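Tryptophan synthase alpha chain (Aquifex aeolicus, PDB 2EKC) probably cleaves indoleglycerol phosphate to indole and glyceraldehyde 3-phosphate, as the alpha subunit of the tetrameric enzyme that makes L-tryptophan. Local coordinates at residues 31-36 against 82-87; 76-81 against 115-120; 234-239 against 250-255. One frame throughout, in Å; residues are numbered along the deposited sequence.

How the contacts relate
Contacts 1 and 2 share helix 78-91, which meets helix 30-42 in contact 1 and helix 111-120 in contact 2, running through neighbouring helices of one TIM barrel. Their centres are about 12 Å apart and they touch where Leu-82 CD1 lies 3.6 Å from Leu-117 CB. Contact 3, with nearest atoms about 6 Å from contact 1 and about 13 Å from contact 2, joins the last two helices of the chain. Contact 2 is buried and aromatic, with an ion pair at the helix start beside it. Contacts 1 and 3 are partly buried: contact 1 mixes leucine packing with hydroxyls that bond to the backbone rather than across it, whereas contact 3 is purely aliphatic.

Contact 1: 31-36 against 82-87; sequences ETSLKA and LELSET
Apolar packing between Leu-34 and Leu-84 carries most of this contact. The CD1 methyl of Leu-34 sets against the branch point of Leu-84, 4.1 Å from its CG, and the two leucines lie alongside one another, pointing opposite ways. Leu-34 does not aim straight across from its backbone; with CG anti to the backbone N (chi1 179°) its branched end swings over, and the same CD1 comes 4.5 Å from Thr-87 CG2. Leu-84 packs on Tyr-30 and Phe-37, one turn to either side of Leu-34.

The hydroxyls of Ser-33 and Thr-87 bond away from the partner helix. Thr-87 OG1 bonds to Glu-83 O at 2.9 Å, tilted 34° from the carbonyl plane; Thr-87 N reaches that oxygen from the opposite face, leaving the methyl CG2 for Leu-34. Ser-33 OG bonds to Tyr-30 O and Gly-26 N, and alone touches across, packing on Leu-84 CD1 at 4.1 Å.

The axes of segments 31-36 and 82-87 approach to 11.4 Å and cross at -34°. Neighbouring, roughly parallel helices outside the strands are characteristic of the TIM barrel, here with Leu-84 about 10 Å from the side chain of Glu-49, a predicted proton acceptor.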
loop_
_atom_site.group_PDB
_atom_site.type_symbol
_atom_site.label_atom_id
_atom_site.label_comp_id
_atom_site.label_asym_id
_atom_site.label_seq_id
_atom_site.Cartn_x
_atom_site.Cartn_y
_atom_site.Cartn_z
ATOM N N GLU A 31 -10.354 -17.559 2.375
ATOM C CA GLU A 31 -9.400 -18.579 1.933
ATOM C C GLU A 31 -8.688 -18.217 0.627
ATOM O O GLU A 31 -7.461 -18.265 0.549
ATOM C CB GLU A 31 -10.100 -19.930 1.774
ATOM C CG GLU A 31 -9.167 -21.049 1.324
ATOM C CD GLU A 31 -9.854 -22.406 1.244
ATOM O OE1 GLU A 31 -10.879 -22.518 0.536
ATOM O OE2 GLU A 31 -9.362 -23.361 1.887
ATOM N N THR A 32 -9.461 -17.857 -0.393
ATOM C CA THR A 32 -8.891 -17.485 -1.681
ATOM C C THR A 32 -7.978 -16.265 -1.558
ATOM O O THR A 32 -6.904 -16.232 -2.152
ATOM C CB THR A 32 -9.998 -17.187 -2.708
ATOM O OG1 THR A 32 -10.853 -18.329 -2.836
ATOM C CG2 THR A 32 -9.394 -16.856 -4.070
ATOM N N SER A 33 -8.395 -15.267 -0.779
ATOM C CA SER A 33 -7.578 -14.069 -0.609
ATOM C C SER A 33 -6.256 -14.398 0.078
ATOM O O SER A 33 -5.221 -13.810 -0.229
ATOM C CB SER A 33 -8.337 -12.992 0.189
ATOM O OG SER A 33 -8.413 -13.285 1.575
ATOM N N LEU A 34 -6.282 -15.345 1.005
ATOM C CA LEU A 34 -5.058 -15.725 1.702
ATOM C C LEU A 34 -4.090 -16.382 0.723
ATOM O O LEU A 34 -2.891 -16.124 0.762
ATOM C CB LEU A 34 -5.371 -16.679 2.851
ATOM C CG LEU A 34 -4.184 -17.184 3.672
ATOM C CD1 LEU A 34 -3.430 -16.011 4.294
ATOM C CD2 LEU A 34 -4.698 -18.128 4.752
ATOM N N LYS A 35 -4.612 -17.224 -0.163
ATOM C CA LYS A 35 -3.764 -17.879 -1.150
ATOM C C LYS A 35 -3.165 -16.821 -2.071
ATOM O O LYS A 35 -1.989 -16.886 -2.423
ATOM C CB LYS A 35 -4.574 -18.901 -1.956
ATOM C CG LYS A 35 -5.062 -20.066 -1.111
ATOM C CD LYS A 35 -5.934 -21.026 -1.910
ATOM C CE LYS A 35 -6.482 -22.120 -1.002
ATOM N NZ LYS A 35 -7.421 -23.033 -1.708
ATOM N N ALA A 36 -3.982 -15.838 -2.445
ATOM C CA ALA A 36 -3.545 -14.742 -3.307
ATOM C C ALA A 36 -2.395 -13.974 -2.653
ATOM O O ALA A 36 -1.370 -13.710 -3.285
ATOM C CB ALA A 36 -4.714 -13.801 -3.577
ATOM N N LEU A 82 -6.447 -8.530 10.728
ATOM C CA LEU A 82 -5.226 -8.663 11.514
ATOM C C LEU A 82 -4.777 -10.116 11.662
ATOM O O LEU A 82 -3.587 -10.382 11.810
ATOM C CB LEU A 82 -5.401 -8.012 12.890
ATOM C CG LEU A 82 -5.610 -6.489 12.866
ATOM C CD1 LEU A 82 -5.593 -5.954 14.286
ATOM C CD2 LEU A 82 -4.510 -5.820 12.041
ATOM N N GLU A 83 -5.726 -11.049 11.629
ATOM C CA GLU A 83 -5.389 -12.468 11.729
ATOM C C GLU A 83 -4.586 -12.845 10.485
ATOM O O GLU A 83 -3.611 -13.595 10.565
ATOM C CB GLU A 83 -6.660 -13.321 11.811
ATOM C CG GLU A 83 -6.422 -14.830 11.719
ATOM C CD GLU A 83 -5.670 -15.401 12.913
ATOM O OE1 GLU A 83 -4.527 -14.968 13.175
ATOM O OE2 GLU A 83 -6.224 -16.293 13.590
ATOM N N LEU A 84 -4.998 -12.313 9.337
ATOM C CA LEU A 84 -4.311 -12.580 8.075
ATOM C C LEU A 84 -2.915 -11.959 8.107
ATOM O O LEU A 84 -1.954 -12.562 7.642
ATOM C CB LEU A 84 -5.122 -12.020 6.895
ATOM C CG LEU A 84 -4.531 -12.193 5.486
ATOM C CD1 LEU A 84 -5.650 -12.298 4.465
ATOM C CD2 LEU A 84 -3.605 -11.027 5.164
ATOM N N SER A 85 -2.807 -10.752 8.655
ATOM C CA SER A 85 -1.510 -10.082 8.764
ATOM C C SER A 85 -0.585 -10.930 9.642
ATOM O O SER A 85 0.560 -11.199 9.279
ATOM C CB SER A 85 -1.671 -8.690 9.390
ATOM O OG SER A 85 -0.407 -8.121 9.716
ATOM N N GLU A 86 -1.086 -11.350 10.797
ATOM C CA GLU A 86 -0.283 -12.160 11.707
ATOM C C GLU A 86 0.161 -13.460 11.027
ATOM O O GLU A 86 1.311 -13.879 11.155
ATOM C CB GLU A 86 -1.079 -12.474 12.977
ATOM C CG GLU A 86 -0.341 -13.375 13.962
ATOM C CD GLU A 86 -1.166 -13.698 15.195
ATOM O OE1 GLU A 86 -1.355 -12.799 16.043
ATOM O OE2 GLU A 86 -1.636 -14.852 15.310
ATOM N N THR A 87 -0.751 -14.090 10.297
ATOM C CA THR A 87 -0.437 -15.330 9.601
ATOM C C THR A 87 0.677 -15.140 8.570
ATOM O O THR A 87 1.609 -15.944 8.496
ATOM C CB THR A 87 -1.685 -15.895 8.902
ATOM O OG1 THR A 87 -2.659 -16.249 9.894
ATOM C CG2 THR A 87 -1.332 -17.132 8.090
#

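Contact 2: 76-81 against 115-120; sequences IRFEDV and CRLSRE
Asp-80 OD2, on the helix turn that sends Phe-78 against Leu-117 and Ser-118, is gripped by two donors of Arg-77. Arg-77 N reaches its anti lone pair at 2.7 Å, and Arg-77 NE approaches at 3.0 Å from above the carboxylate plane. Arg-77 NH2 bonds to Asp-80 OD1 at 3.1 Å, nearly straight at 174°, completing a side-on salt bridge. With Arg-77 at the N-cap, the bond from its N to the side chain three residues on is one half of a capping box, and the carboxylate probably suits the positive start of the helix dipole. Glu-79 CB covers one face of the guanidinium.

This helix, 78-91, leads into strand 97-100 of the TIM barrel, while helix 111-120 follows that strand; Phe-78 and Ser-118 both rest on the strand's Leu-99. Phe-78 has CG opposite the backbone N (chi1 179°), which extends its ring between the helices. Its CZ edge meets Ser-118 OG at 3.8 Å, close to the ring plane, although the hydroxyl's hydrogen bond is to Phe-114 O. Leu-117 CD1 approaches Phe-78 CE2 obliquely, at 4.2 Å. Phe-114 stacks on the ring, and Phe-52 meets it with planes at about 35°.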
loop_
_atom_site.group_PDB
_atom_site.type_symbol
_atom_site.label_atom_id
_atom_site.label_comp_id
_atom_site.label_asym_id
_atom_site.label_seq_id
_atom_site.Cartn_x
_atom_site.Cartn_y
_atom_site.Cartn_z
ATOM N N ILE A 76 -16.170 -10.154 6.670
ATOM C CA ILE A 76 -14.808 -9.824 7.060
ATOM C C ILE A 76 -14.784 -8.649 8.034
ATOM O O ILE A 76 -15.358 -7.592 7.765
ATOM C CB ILE A 76 -13.952 -9.485 5.828
ATOM C CG1 ILE A 76 -13.878 -10.704 4.903
ATOM C CG2 ILE A 76 -12.559 -9.043 6.266
ATOM C CD1 ILE A 76 -13.239 -11.938 5.538
ATOM N N ARG A 77 -14.109 -8.854 9.162
ATOM C CA ARG A 77 -13.990 -7.854 10.222
ATOM C C ARG A 77 -12.544 -7.411 10.360
ATOM O O ARG A 77 -11.644 -8.018 9.787
ATOM C CB ARG A 77 -14.397 -8.454 11.568
ATOM C CG ARG A 77 -15.717 -9.200 11.602
ATOM C CD ARG A 77 -15.743 -10.106 12.832
ATOM N NE ARG A 77 -14.716 -11.143 12.742
ATOM C CZ ARG A 77 -14.301 -11.890 13.763
ATOM N NH1 ARG A 77 -14.815 -11.718 14.974
ATOM N NH2 ARG A 77 -13.373 -12.820 13.571
ATOM N N PHE A 78 -12.327 -6.367 11.153
ATOM C CA PHE A 78 -10.983 -5.873 11.407
ATOM C C PHE A 78 -10.179 -7.022 12.024
ATOM O O PHE A 78 -8.998 -7.193 11.733
ATOM C CB PHE A 78 -11.042 -4.681 12.370
ATOM C CG PHE A 78 -9.695 -4.100 12.714
ATOM C CD1 PHE A 78 -8.772 -3.800 11.717
ATOM C CD2 PHE A 78 -9.368 -3.818 14.038
ATOM C CE1 PHE A 78 -7.541 -3.227 12.032
ATOM C CE2 PHE A 78 -8.140 -3.244 14.366
ATOM C CZ PHE A 78 -7.225 -2.947 13.361
ATOM N N GLU A 79 -10.831 -7.820 12.869
ATOM C CA GLU A 79 -10.162 -8.952 13.505
ATOM C C GLU A 79 -9.649 -9.960 12.479
ATOM O O GLU A 79 -8.591 -10.565 12.672
ATOM C CB GLU A 79 -11.105 -9.667 14.479
ATOM C CG GLU A 79 -11.382 -8.899 15.769
ATOM C CD GLU A 79 -12.464 -7.848 15.620
ATOM O OE1 GLU A 79 -12.993 -7.688 14.502
ATOM O OE2 GLU A 79 -12.796 -7.187 16.626
ATOM N N ASP A 80 -10.399 -10.155 11.398
ATOM C CA ASP A 80 -9.990 -11.106 10.363
ATOM C C ASP A 80 -8.811 -10.535 9.585
ATOM O O ASP A 80 -7.909 -11.266 9.173
ATOM C CB ASP A 80 -11.151 -11.395 9.405
ATOM C CG ASP A 80 -12.365 -11.978 10.115
ATOM O OD1 ASP A 80 -12.241 -13.058 10.730
ATOM O OD2 ASP A 80 -13.442 -11.351 10.059
ATOM N N VAL A 81 -8.825 -9.222 9.387
ATOM C CA VAL A 81 -7.747 -8.557 8.674
ATOM C C VAL A 81 -6.429 -8.733 9.412
ATOM O O VAL A 81 -5.409 -9.047 8.799
ATOM C CB VAL A 81 -8.020 -7.044 8.514
ATOM C CG1 VAL A 81 -6.787 -6.353 7.932
ATOM C CG2 VAL A 81 -9.226 -6.827 7.595
ATOM N N CYS A 115 -4.410 1.245 16.786
ATOM C CA CYS A 115 -2.970 1.214 16.601
ATOM C C CYS A 115 -2.321 0.094 17.408
ATOM O O CYS A 115 -1.434 -0.595 16.906
ATOM C CB CYS A 115 -2.363 2.570 16.972
ATOM S SG CYS A 115 -2.765 3.892 15.781
ATOM N N ARG A 116 -2.773 -0.093 18.648
ATOM C CA ARG A 116 -2.239 -1.146 19.518
ATOM C C ARG A 116 -2.379 -2.504 18.832
ATOM O O ARG A 116 -1.413 -3.250 18.701
ATOM C CB ARG A 116 -2.999 -1.179 20.857
ATOM C CG ARG A 116 -2.470 -2.166 21.892
ATOM C CD ARG A 116 -3.465 -2.313 23.047
ATOM N NE ARG A 116 -4.527 -3.274 22.741
ATOM C CZ ARG A 116 -5.760 -3.223 23.240
ATOM N NH1 ARG A 116 -6.108 -2.252 24.071
ATOM N NH2 ARG A 116 -6.647 -4.153 22.912
ATOM N N LEU A 117 -3.595 -2.823 18.403
ATOM C CA LEU A 117 -3.855 -4.091 17.734
ATOM C C LEU A 117 -3.060 -4.268 16.444
ATOM O O LEU A 117 -2.505 -5.340 16.194
ATOM C CB LEU A 117 -5.353 -4.235 17.449
ATOM C CG LEU A 117 -6.207 -4.395 18.713
ATOM C CD1 LEU A 117 -7.680 -4.319 18.364
ATOM C CD2 LEU A 117 -5.872 -5.719 19.384
ATOM N N SER A 118 -3.016 -3.224 15.621
ATOM C CA SER A 118 -2.281 -3.288 14.354
ATOM C C SER A 118 -0.813 -3.646 14.583
ATOM O O SER A 118 -0.260 -4.520 13.915
ATOM C CB SER A 118 -2.363 -1.943 13.615
ATOM O OG SER A 118 -3.684 -1.678 13.166
ATOM N N ARG A 119 -0.183 -2.964 15.533
ATOM C CA ARG A 119 1.221 -3.219 15.825
ATOM C C ARG A 119 1.450 -4.644 16.331
ATOM O O ARG A 119 2.413 -5.299 15.940
ATOM C CB ARG A 119 1.729 -2.214 16.863
ATOM C CG ARG A 119 3.234 -2.223 17.058
ATOM C CD ARG A 119 3.940 -1.972 15.733
ATOM N NE ARG A 119 5.376 -1.748 15.887
ATOM C CZ ARG A 119 6.232 -1.685 14.871
ATOM N NH1 ARG A 119 5.798 -1.834 13.624
ATOM N NH2 ARG A 119 7.520 -1.464 15.098
ATOM N N GLU A 120 0.561 -5.123 17.194
ATOM C CA GLU A 120 0.703 -6.463 17.748
ATOM C C GLU A 120 0.572 -7.569 16.702
ATOM O O GLU A 120 1.126 -8.653 16.876
ATOM C CB GLU A 120 -0.329 -6.690 18.855
ATOM C CG GLU A 120 -0.299 -5.639 19.958
ATOM C CD GLU A 120 -1.134 -6.029 21.168
ATOM O OE1 GLU A 120 -2.163 -6.717 20.988
ATOM O OE2 GLU A 120 -0.769 -5.635 22.297
#

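Contact 3: 234-239 against 250-255; sequences GSALVK and GNLVKE
Leu-252 pushes its CD2 methyl between Ala-236 and Leu-237 on the facing helix: this carbon is 4.1 Å from Ala-236 CB and 3.9 Å from Leu-237 CD2. The bump thus falls where one short and one long side chain stand next to each other, Ala-236 forming the low wall and Leu-237 the high one. The reverse fit uses the same methyl of Leu-237. Its CD2 enters between Leu-252 and Val-253, lying 4.0 Å from Val-253 CG2, so two consecutive residues of each helix mesh like offset teeth.

Angles of approach differ along the seam. Leu-237 runs obliquely to Leu-252 but about at a right angle to Val-253, meeting the CG2 branch of the valine. Torsions set this up: Leu-252 has CG anti to the backbone N (chi1 177°), which carries the CD2 methyl out to both partners, whereas Leu-237, with CG beside its own backbone N (chi1 -53°), curves its end toward the other helix.

Over segments 235-239 and 250-255 the helices run nearly antiparallel (158°), their axes coming within 10.5 Å, in a helical hairpin formed by the chain's last two helices. Leu-237 and Val-253 also pack on strand 18-24, through Leu-23 and Leu-19, so the hairpin is seated against the first strand. Helix 235-242 directly follows the last strand; in relatives, the start of this short helix faces the substrate phosphate. Every touching atom across the seam is an aliphatic carbon, which implies that these segments meet by close fit and burial of methyls, with no directional bond between them.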
loop_
_atom_site.group_PDB
_atom_site.type_symbol
_atom_site.label_atom_id
_atom_site.label_comp_id
_atom_site.label_asym_id
_atom_site.label_seq_id
_atom_site.Cartn_x
_atom_site.Cartn_y
_atom_site.Cartn_z
ATOM N N GLY A 234 -2.704 -2.796 -7.836
ATOM C CA GLY A 234 -3.819 -3.299 -7.056
ATOM C C GLY A 234 -4.954 -3.881 -7.881
ATOM O O GLY A 234 -5.186 -5.089 -7.847
ATOM N N SER A 235 -5.654 -3.036 -8.636
ATOM C CA SER A 235 -6.781 -3.511 -9.431
ATOM C C SER A 235 -6.458 -4.712 -10.309
ATOM O O SER A 235 -7.239 -5.661 -10.366
ATOM C CB SER A 235 -7.360 -2.376 -10.284
ATOM O OG SER A 235 -6.378 -1.832 -11.150
ATOM N N ALA A 236 -5.314 -4.687 -10.985
ATOM C CA ALA A 236 -4.935 -5.798 -11.853
ATOM C C ALA A 236 -4.815 -7.111 -11.080
ATOM O O ALA A 236 -5.149 -8.179 -11.595
ATOM C CB ALA A 236 -3.622 -5.489 -12.560
ATOM N N LEU A 237 -4.331 -7.032 -9.845
ATOM C CA LEU A 237 -4.183 -8.229 -9.028
ATOM C C LEU A 237 -5.547 -8.704 -8.540
ATOM O O LEU A 237 -5.854 -9.897 -8.584
ATOM C CB LEU A 237 -3.273 -7.950 -7.824
ATOM C CG LEU A 237 -1.895 -7.339 -8.109
ATOM C CD1 LEU A 237 -1.142 -7.213 -6.802
ATOM C CD2 LEU A 237 -1.105 -8.209 -9.100
ATOM N N VAL A 238 -6.363 -7.760 -8.082
ATOM C CA VAL A 238 -7.691 -8.062 -7.561
ATOM C C VAL A 238 -8.567 -8.768 -8.597
ATOM O O VAL A 238 -9.280 -9.721 -8.273
ATOM C CB VAL A 238 -8.375 -6.764 -7.064
ATOM C CG1 VAL A 238 -9.827 -7.018 -6.703
ATOM C CG2 VAL A 238 -7.623 -6.237 -5.861
ATOM N N LYS A 239 -8.492 -8.311 -9.842
ATOM C CA LYS A 239 -9.262 -8.899 -10.938
ATOM C C LYS A 239 -8.998 -10.403 -11.049
ATOM O O LYS A 239 -9.931 -11.212 -11.122
ATOM C CB LYS A 239 -8.881 -8.210 -12.250
ATOM C CG LYS A 239 -9.450 -8.860 -13.498
ATOM C CD LYS A 239 -9.084 -8.051 -14.737
ATOM C CE LYS A 239 -9.566 -8.746 -16.001
ATOM N NZ LYS A 239 -9.530 -7.845 -17.184
ATOM N N GLY A 250 0.403 -14.928 -9.740
ATOM C CA GLY A 250 1.818 -15.046 -9.436
ATOM C C GLY A 250 2.663 -14.713 -10.651
ATOM O O GLY A 250 3.724 -14.092 -10.533
ATOM N N ASN A 251 2.195 -15.120 -11.825
ATOM C CA ASN A 251 2.916 -14.846 -13.063
ATOM C C ASN A 251 2.979 -13.348 -13.329
ATOM O O ASN A 251 4.009 -12.832 -13.764
ATOM C CB ASN A 251 2.248 -15.538 -14.256
ATOM C CG ASN A 251 2.433 -17.044 -14.239
ATOM O OD1 ASN A 251 3.381 -17.559 -13.645
ATOM N ND2 ASN A 251 1.538 -17.758 -14.914
ATOM N N LEU A 252 1.874 -12.653 -13.073
ATOM C CA LEU A 252 1.814 -11.211 -13.289
ATOM C C LEU A 252 2.765 -10.466 -12.354
ATOM O O LEU A 252 3.451 -9.532 -12.769
ATOM C CB LEU A 252 0.383 -10.701 -13.089
ATOM C CG LEU A 252 0.167 -9.187 -13.221
ATOM C CD1 LEU A 252 0.605 -8.712 -14.603
ATOM C CD2 LEU A 252 -1.303 -8.857 -12.984
ATOM N N VAL A 253 2.807 -10.882 -11.093
ATOM C CA VAL A 253 3.691 -10.245 -10.119
ATOM C C VAL A 253 5.150 -10.469 -10.514
ATOM O O VAL A 253 5.986 -9.575 -10.375
ATOM C CB VAL A 253 3.455 -10.808 -8.699
ATOM C CG1 VAL A 253 4.568 -10.348 -7.754
ATOM C CG2 VAL A 253 2.101 -10.346 -8.179
ATOM N N LYS A 254 5.446 -11.664 -11.012
ATOM C CA LYS A 254 6.801 -11.995 -11.431
ATOM C C LYS A 254 7.218 -11.104 -12.595
ATOM O O LYS A 254 8.340 -10.608 -12.639
ATOM C CB LYS A 254 6.880 -13.468 -11.842
ATOM C CG LYS A 254 8.272 -13.931 -12.229
ATOM C CD LYS A 254 8.339 -15.451 -12.347
ATOM C CE LYS A 254 7.447 -15.965 -13.465
ATOM N NZ LYS A 254 7.472 -17.452 -13.569
ATOM N N GLU A 255 6.300 -10.899 -13.535
ATOM C CA GLU A 255 6.567 -10.067 -14.700
ATOM C C GLU A 255 6.735 -8.589 -14.336
ATOM O O GLU A 255 7.631 -7.916 -14.848
ATOM C CB GLU A 255 5.444 -10.238 -15.725
ATOM C CG GLU A 255 5.534 -9.290 -16.902
ATOM C CD GLU A 255 4.786 -9.804 -18.110
ATOM O OE1 GLU A 255 3.628 -10.251 -17.948
ATOM O OE2 GLU A 255 5.356 -9.757 -19.222
#